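Long-range contact in glutamyl-tRNA(Gln) amidotransferase subunit B, mitochondrial (PDB 4N0H), which forms the GatB-type subunit, with a GatB/GatE catalytic domain, of the three-subunit mitochondrial glutamyl-tRNA(Gln) amidotransferase of yeast: residues D43-I54 / L159-V167. Sequence-based numbering, arbitrary orientation.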
ATOM      1  N   ASP B  43     -12.323   3.541 -30.603  1.00 32.06           N
ATOM      2  CA  ASP B  43     -12.803   4.101 -29.339  1.00 32.98           C
ATOM      3  C   ASP B  43     -12.296   5.512 -29.073  1.00 32.49           C
ATOM      4  O   ASP B  43     -11.151   5.838 -29.387  1.00 35.34           O
ATOM      5  CB  ASP B  43     -12.363   3.228 -28.163  1.00 35.11           C
ATOM      6  CG  ASP B  43     -13.071   1.892 -28.122  1.00 40.35           C
ATOM      7  OD1 ASP B  43     -14.091   1.719 -28.821  1.00 40.97           O
ATOM      8  OD2 ASP B  43     -12.598   1.015 -27.370  1.00 38.40           O
ATOM      9  N   ALA B  44     -13.145   6.339 -28.471  1.00 31.58           N
ATOM     10  CA  ALA B  44     -12.711   7.640 -27.982  1.00 33.94           C
ATOM     11  C   ALA B  44     -11.728   7.400 -26.844  1.00 33.80           C
ATOM     12  O   ALA B  44     -11.926   6.495 -26.036  1.00 31.82           O
ATOM     13  CB  ALA B  44     -13.901   8.462 -27.499  1.00 33.24           C
ATOM     14  N   PRO B  45     -10.654   8.201 -26.784  1.00 30.61           N
ATOM     15  CA  PRO B  45      -9.613   7.985 -25.771  1.00 28.39           C
ATOM     16  C   PRO B  45     -10.143   8.220 -24.361  1.00 30.16           C
ATOM     17  O   PRO B  45     -11.012   9.073 -24.175  1.00 31.28           O
ATOM     18  CB  PRO B  45      -8.561   9.050 -26.111  1.00 28.33           C
ATOM     19  CG  PRO B  45      -8.895   9.516 -27.500  1.00 34.76           C
ATOM     20  CD  PRO B  45     -10.366   9.358 -27.646  1.00 31.27           C
ATOM     21  N   ASN B  46      -9.624   7.464 -23.395  1.00 28.18           N
ATOM     22  CA  ASN B  46      -9.946   7.657 -21.987  1.00 25.53           C
ATOM     23  C   ASN B  46     -11.439   7.637 -21.713  1.00 30.06           C
ATOM     24  O   ASN B  46     -11.987   8.527 -21.057  1.00 36.38           O
ATOM     25  CB  ASN B  46      -9.293   8.936 -21.474  1.00 24.95           C
ATOM     26  CG  ASN B  46      -7.778   8.896 -21.606  1.00 29.81           C
ATOM     27  OD1 ASN B  46      -7.136   7.975 -21.109  1.00 27.15           O
ATOM     28  ND2 ASN B  46      -7.207   9.868 -22.318  1.00 23.36           N
ATOM     29  N   HIS B  47     -12.083   6.606 -22.240  1.00 29.82           N
ATOM     30  CA  HIS B  47     -13.524   6.438 -22.159  1.00 31.97           C
ATOM     31  C   HIS B  47     -13.816   5.177 -21.347  1.00 30.77           C
ATOM     32  O   HIS B  47     -14.718   5.150 -20.506  1.00 32.88           O
ATOM     33  CB  HIS B  47     -14.080   6.326 -23.578  1.00 31.49           C
ATOM     34  CG  HIS B  47     -15.545   6.021 -23.650  1.00 43.83           C
ATOM     35  ND1 HIS B  47     -16.517   6.952 -23.354  1.00 46.26           N
ATOM     36  CD2 HIS B  47     -16.201   4.895 -24.018  1.00 45.25           C
ATOM     37  CE1 HIS B  47     -17.709   6.408 -23.525  1.00 46.03           C
ATOM     38  NE2 HIS B  47     -17.546   5.159 -23.924  1.00 44.85           N
ATOM     39  N   HIS B  48     -13.024   4.141 -21.589  1.00 29.34           N
ATOM     40  CA  HIS B  48     -13.124   2.895 -20.835  1.00 24.96           C
ATOM     41  C   HIS B  48     -12.164   2.913 -19.648  1.00 27.90           C
ATOM     42  O   HIS B  48     -11.293   2.044 -19.529  1.00 27.24           O
ATOM     43  CB  HIS B  48     -12.801   1.703 -21.740  1.00 26.92           C
ATOM     44  CG  HIS B  48     -13.692   1.591 -22.936  1.00 30.92           C
ATOM     45  ND1 HIS B  48     -15.056   1.411 -22.833  1.00 32.48           N
ATOM     46  CD2 HIS B  48     -13.417   1.628 -24.262  1.00 32.67           C
ATOM     47  CE1 HIS B  48     -15.582   1.339 -24.043  1.00 34.47           C
ATOM     48  NE2 HIS B  48     -14.607   1.469 -24.928  1.00 34.73           N
ATOM     49  N   THR B  49     -12.333   3.896 -18.766  1.00 27.43           N
ATOM     50  CA  THR B  49     -11.407   4.093 -17.658  1.00 29.88           C
ATOM     51  C   THR B  49     -12.105   4.400 -16.333  1.00 30.83           C
ATOM     52  O   THR B  49     -12.790   5.414 -16.193  1.00 31.30           O
ATOM     53  CB  THR B  49     -10.427   5.247 -17.959  1.00 28.72           C
ATOM     54  OG1 THR B  49     -11.169   6.413 -18.322  1.00 32.78           O
ATOM     55  CG2 THR B  49      -9.483   4.883 -19.098  1.00 26.85           C
ATOM     56  N   SER B  50     -11.905   3.526 -15.356  1.00 30.28           N
ATOM     57  CA  SER B  50     -12.432   3.730 -14.011  1.00 25.24           C
ATOM     58  C   SER B  50     -11.586   4.729 -13.232  1.00 24.67           C
ATOM     59  O   SER B  50     -10.548   5.187 -13.714  1.00 25.80           O
ATOM     60  CB  SER B  50     -12.438   2.398 -13.265  1.00 23.93           C
ATOM     61  OG  SER B  50     -11.124   1.854 -13.254  1.00 26.83           O
ATOM     62  N   TYR B  51     -12.037   5.066 -12.026  1.00 22.27           N
ATOM     63  CA  TYR B  51     -11.234   5.863 -11.112  1.00 22.18           C
ATOM     64  C   TYR B  51      -9.879   5.194 -10.904  1.00 25.45           C
ATOM     65  O   TYR B  51      -8.843   5.862 -10.874  1.00 22.18           O
ATOM     66  CB  TYR B  51     -11.943   6.038  -9.763  1.00 20.45           C
ATOM     67  CG  TYR B  51     -13.285   6.739  -9.833  1.00 28.34           C
ATOM     68  CD1 TYR B  51     -13.525   7.755 -10.758  1.00 29.50           C
ATOM     69  CD2 TYR B  51     -14.313   6.385  -8.971  1.00 27.79           C
ATOM     70  CE1 TYR B  51     -14.757   8.397 -10.814  1.00 29.57           C
ATOM     71  CE2 TYR B  51     -15.540   7.011  -9.020  1.00 30.70           C
ATOM     72  CZ  TYR B  51     -15.762   8.014  -9.938  1.00 33.84           C
ATOM     73  OH  TYR B  51     -16.993   8.627  -9.966  1.00 36.42           O
ATOM     74  N   TYR B  52      -9.887   3.870 -10.769  1.00 22.59           N
ATOM     75  CA  TYR B  52      -8.643   3.124 -10.575  1.00 26.12           C
ATOM     76  C   TYR B  52      -7.719   3.195 -11.790  1.00 24.43           C
ATOM     77  O   TYR B  52      -6.507   3.324 -11.638  1.00 21.94           O
ATOM     78  CB  TYR B  52      -8.911   1.655 -10.226  1.00 24.32           C
ATOM     79  CG  TYR B  52      -7.654   0.813 -10.236  1.00 24.21           C
ATOM     80  CD1 TYR B  52      -6.801   0.790  -9.140  1.00 20.08           C
ATOM     81  CD2 TYR B  52      -7.311   0.059 -11.353  1.00 24.63           C
ATOM     82  CE1 TYR B  52      -5.636   0.033  -9.155  1.00 19.58           C
ATOM     83  CE2 TYR B  52      -6.154  -0.694 -11.381  1.00 25.21           C
ATOM     84  CZ  TYR B  52      -5.326  -0.710 -10.279  1.00 25.23           C
ATOM     85  OH  TYR B  52      -4.180  -1.470 -10.314  1.00 29.00           O
ATOM     86  N   ASP B  53      -8.289   3.094 -12.989  1.00 23.98           N
ATOM     87  CA  ASP B  53      -7.489   3.122 -14.216  1.00 20.49           C
ATOM     88  C   ASP B  53      -6.711   4.438 -14.342  1.00 23.84           C
ATOM     89  O   ASP B  53      -5.620   4.475 -14.907  1.00 20.37           O
ATOM     90  CB  ASP B  53      -8.366   2.920 -15.456  1.00 21.70           C
ATOM     91  CG  ASP B  53      -8.962   1.525 -15.540  1.00 26.95           C
ATOM     92  OD1 ASP B  53      -8.444   0.599 -14.880  1.00 27.25           O
ATOM     93  OD2 ASP B  53      -9.958   1.356 -16.276  1.00 24.74           O
ATOM     94  N   ILE B  54      -7.283   5.513 -13.811  1.00 22.38           N
ATOM     95  CA  ILE B  54      -6.650   6.828 -13.867  1.00 21.05           C
ATOM     96  C   ILE B  54      -5.757   7.030 -12.630  1.00 25.01           C
ATOM     97  O   ILE B  54      -5.123   8.080 -12.456  1.00 23.74           O
ATOM     98  CB  ILE B  54      -7.719   7.943 -14.022  1.00 26.01           C
ATOM     99  CG1 ILE B  54      -8.695   7.579 -15.144  1.00 24.21           C
ATOM    100  CG2 ILE B  54      -7.090   9.305 -14.324  1.00 27.41           C
ATOM    101  CD1 ILE B  54      -8.031   7.447 -16.498  1.00 27.43           C
ATOM    102  N   LEU B 159       0.607  12.102 -26.827  1.00 38.29           N
ATOM    103  CA  LEU B 159      -0.780  11.920 -26.409  1.00 33.75           C
ATOM    104  C   LEU B 159      -0.964  10.556 -25.753  1.00 33.88           C
ATOM    105  O   LEU B 159      -0.519   9.541 -26.286  1.00 36.75           O
ATOM    106  CB  LEU B 159      -1.716  12.038 -27.614  1.00 34.60           C
ATOM    107  CG  LEU B 159      -1.603  13.310 -28.461  1.00 34.82           C
ATOM    108  CD1 LEU B 159      -2.466  13.200 -29.702  1.00 38.02           C
ATOM    109  CD2 LEU B 159      -1.983  14.534 -27.657  1.00 34.50           C
ATOM    110  N   VAL B 160      -1.628  10.535 -24.602  1.00 27.63           N
ATOM    111  CA  VAL B 160      -1.781   9.303 -23.843  1.00 31.21           C
ATOM    112  C   VAL B 160      -3.241   8.894 -23.705  1.00 27.71           C
ATOM    113  O   VAL B 160      -4.076   9.670 -23.241  1.00 27.45           O
ATOM    114  CB  VAL B 160      -1.146   9.428 -22.435  1.00 29.12           C
ATOM    115  CG1 VAL B 160      -1.385   8.158 -21.629  1.00 26.69           C
ATOM    116  CG2 VAL B 160       0.344   9.727 -22.554  1.00 26.49           C
ATOM    117  N   ASP B 161      -3.529   7.663 -24.109  1.00 28.73           N
ATOM    118  CA  ASP B 161      -4.855   7.074 -23.972  1.00 29.63           C
ATOM    119  C   ASP B 161      -4.755   5.891 -23.013  1.00 29.93           C
ATOM    120  O   ASP B 161      -4.012   4.943 -23.264  1.00 29.80           O
ATOM    121  CB  ASP B 161      -5.356   6.617 -25.344  1.00 33.91           C
ATOM    122  CG  ASP B 161      -6.735   5.967 -25.294  1.00 39.08           C
ATOM    123  OD1 ASP B 161      -7.173   5.459 -26.348  1.00 43.39           O
ATOM    124  OD2 ASP B 161      -7.384   5.960 -24.225  1.00 37.23           O
ATOM    125  N   LEU B 162      -5.503   5.951 -21.916  1.00 27.49           N
ATOM    126  CA  LEU B 162      -5.420   4.920 -20.882  1.00 27.32           C
ATOM    127  C   LEU B 162      -6.503   3.842 -21.009  1.00 25.97           C
ATOM    128  O   LEU B 162      -6.699   3.050 -20.087  1.00 27.28           O
ATOM    129  CB  LEU B 162      -5.430   5.554 -19.482  1.00 26.27           C
ATOM    130  CG  LEU B 162      -4.235   6.470 -19.177  1.00 29.10           C
ATOM    131  CD1 LEU B 162      -4.347   7.124 -17.792  1.00 21.83           C
ATOM    132  CD2 LEU B 162      -2.912   5.710 -19.312  1.00 29.64           C
ATOM    133  N   ASN B 163      -7.197   3.806 -22.149  1.00 24.82           N
ATOM    134  CA  ASN B 163      -8.179   2.752 -22.401  1.00 26.63           C
ATOM    135  C   ASN B 163      -7.541   1.369 -22.264  1.00 30.36           C
ATOM    136  O   ASN B 163      -8.164   0.435 -21.765  1.00 30.93           O
ATOM    137  CB  ASN B 163      -8.812   2.877 -23.801  1.00 24.75           C
ATOM    138  CG  ASN B 163      -9.959   3.886 -23.856  1.00 26.19           C
ATOM    139  OD1 ASN B 163     -10.492   4.311 -22.833  1.00 25.36           O
ATOM    140  ND2 ASN B 163     -10.348   4.260 -25.066  1.00 27.09           N
ATOM    141  N   ARG B 164      -6.293   1.244 -22.710  1.00 24.86           N
ATOM    142  CA  ARG B 164      -5.616  -0.049 -22.708  1.00 27.14           C
ATOM    143  C   ARG B 164      -4.894  -0.322 -21.386  1.00 29.50           C
ATOM    144  O   ARG B 164      -4.473  -1.445 -21.122  1.00 32.19           O
ATOM    145  CB  ARG B 164      -4.633  -0.143 -23.878  1.00 30.02           C
ATOM    146  CG  ARG B 164      -4.129  -1.552 -24.157  1.00 34.22           C
ATOM    147  CD  ARG B 164      -3.004  -1.550 -25.181  1.00 39.47           C
ATOM    148  NE  ARG B 164      -1.755  -1.036 -24.622  1.00 39.27           N
ATOM    149  CZ  ARG B 164      -0.660  -0.806 -25.340  1.00 41.86           C
ATOM    150  NH1 ARG B 164       0.437  -0.343 -24.755  1.00 44.86           N
ATOM    151  NH2 ARG B 164      -0.662  -1.041 -26.648  1.00 36.81           N
ATOM    152  N   SER B 165      -4.751   0.704 -20.555  1.00 27.74           N
ATOM    153  CA  SER B 165      -4.112   0.521 -19.260  1.00 29.43           C
ATOM    154  C   SER B 165      -4.971  -0.409 -18.420  1.00 27.30           C
ATOM    155  O   SER B 165      -6.192  -0.274 -18.406  1.00 27.64           O
ATOM    156  CB  SER B 165      -3.932   1.859 -18.548  1.00 29.03           C
ATOM    157  OG  SER B 165      -3.111   1.708 -17.403  1.00 30.59           O
ATOM    158  N   ASN B 166      -4.323  -1.370 -17.761  1.00 26.51           N
ATOM    159  CA  ASN B 166      -4.991  -2.314 -16.865  1.00 21.59           C
ATOM    160  C   ASN B 166      -5.728  -3.453 -17.594  1.00 23.98           C
ATOM    161  O   ASN B 166      -6.440  -4.243 -16.977  1.00 26.66           O
ATOM    162  CB  ASN B 166      -5.905  -1.567 -15.880  1.00 24.21           C
ATOM    163  CG  ASN B 166      -6.376  -2.436 -14.742  1.00 26.68           C
ATOM    164  OD1 ASN B 166      -5.649  -3.306 -14.266  1.00 28.67           O
ATOM    165  ND2 ASN B 166      -7.602  -2.206 -14.301  1.00 24.58           N
ATOM    166  N   VAL B 167      -5.541  -3.541 -18.909  1.00 21.68           N
ATOM    167  CA  VAL B 167      -6.004  -4.698 -19.678  1.00 24.94           C
ATOM    168  C   VAL B 167      -5.181  -5.924 -19.257  1.00 25.87           C
ATOM    169  O   VAL B 167      -3.973  -5.813 -19.057  1.00 24.47           O
ATOM    170  CB  VAL B 167      -5.867  -4.435 -21.199  1.00 25.71           C
ATOM    171  CG1 VAL B 167      -5.924  -5.733 -22.019  1.00 25.35           C
ATOM    172  CG2 VAL B 167      -6.933  -3.436 -21.666  1.00 22.94           C
TER
HETATM  173  O   HOH W   1      -4.388   1.849 -15.345  1.00 38.70           O
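N163 pushes its carboxamide into the bend of 43-54 and uses both ends of it. N163 OD1 accepts from two successive backbone amides: H47 N lies in the carbonyl plane, on a lone pair, at 2.9 Å, while H48 N comes from above that plane at 2.8 Å. On the other side of the amide, N163 ND2 donates to A44 O (2.9 Å). Asparagine suits this place because one flat group carries both acceptor and donor, so the three bonds fix which way it is turned.

N46 returns the grip. Its CG lies beside its own backbone N (chi1 -60°), which lets the amide reach the backbone of V160 and L162: N46 OD1 takes L162 N at 2.7 Å, and ND2 gives a nearly straight bond (168°) to V160 O, a pairing that again needs acceptor and donor together. N46 ND2 also donates to A147 O of subunit F. The D161 carboxylate lies alongside N46, running the other way, its plane turned 77° from the amide. Aspartate fits here as a pure acceptor: D161 OD2 receives N46 N (2.8 Å) and N163 N from opposite faces.

Farther along, N166 ND2 meets D53 OD1 nearly along its C-O axis (3.0 Å) and passes the edge of the Y52 ring. D53 OD2 takes S34 OG and a salt bridge from K29 NZ, and N166 OD1 accepts from Q142. Between the two polar clusters, L162 CD1 touches I54 CD1 at 3.9 Å, apolar against apolar.

Within the GatB/GatE catalytic domain, beside the subunit F interface, loop 43-54 thus meets a strand and its following turn through two local motifs: the D161-N163 Asx turn and the ST motif in which S50 OG accepts from D53 N.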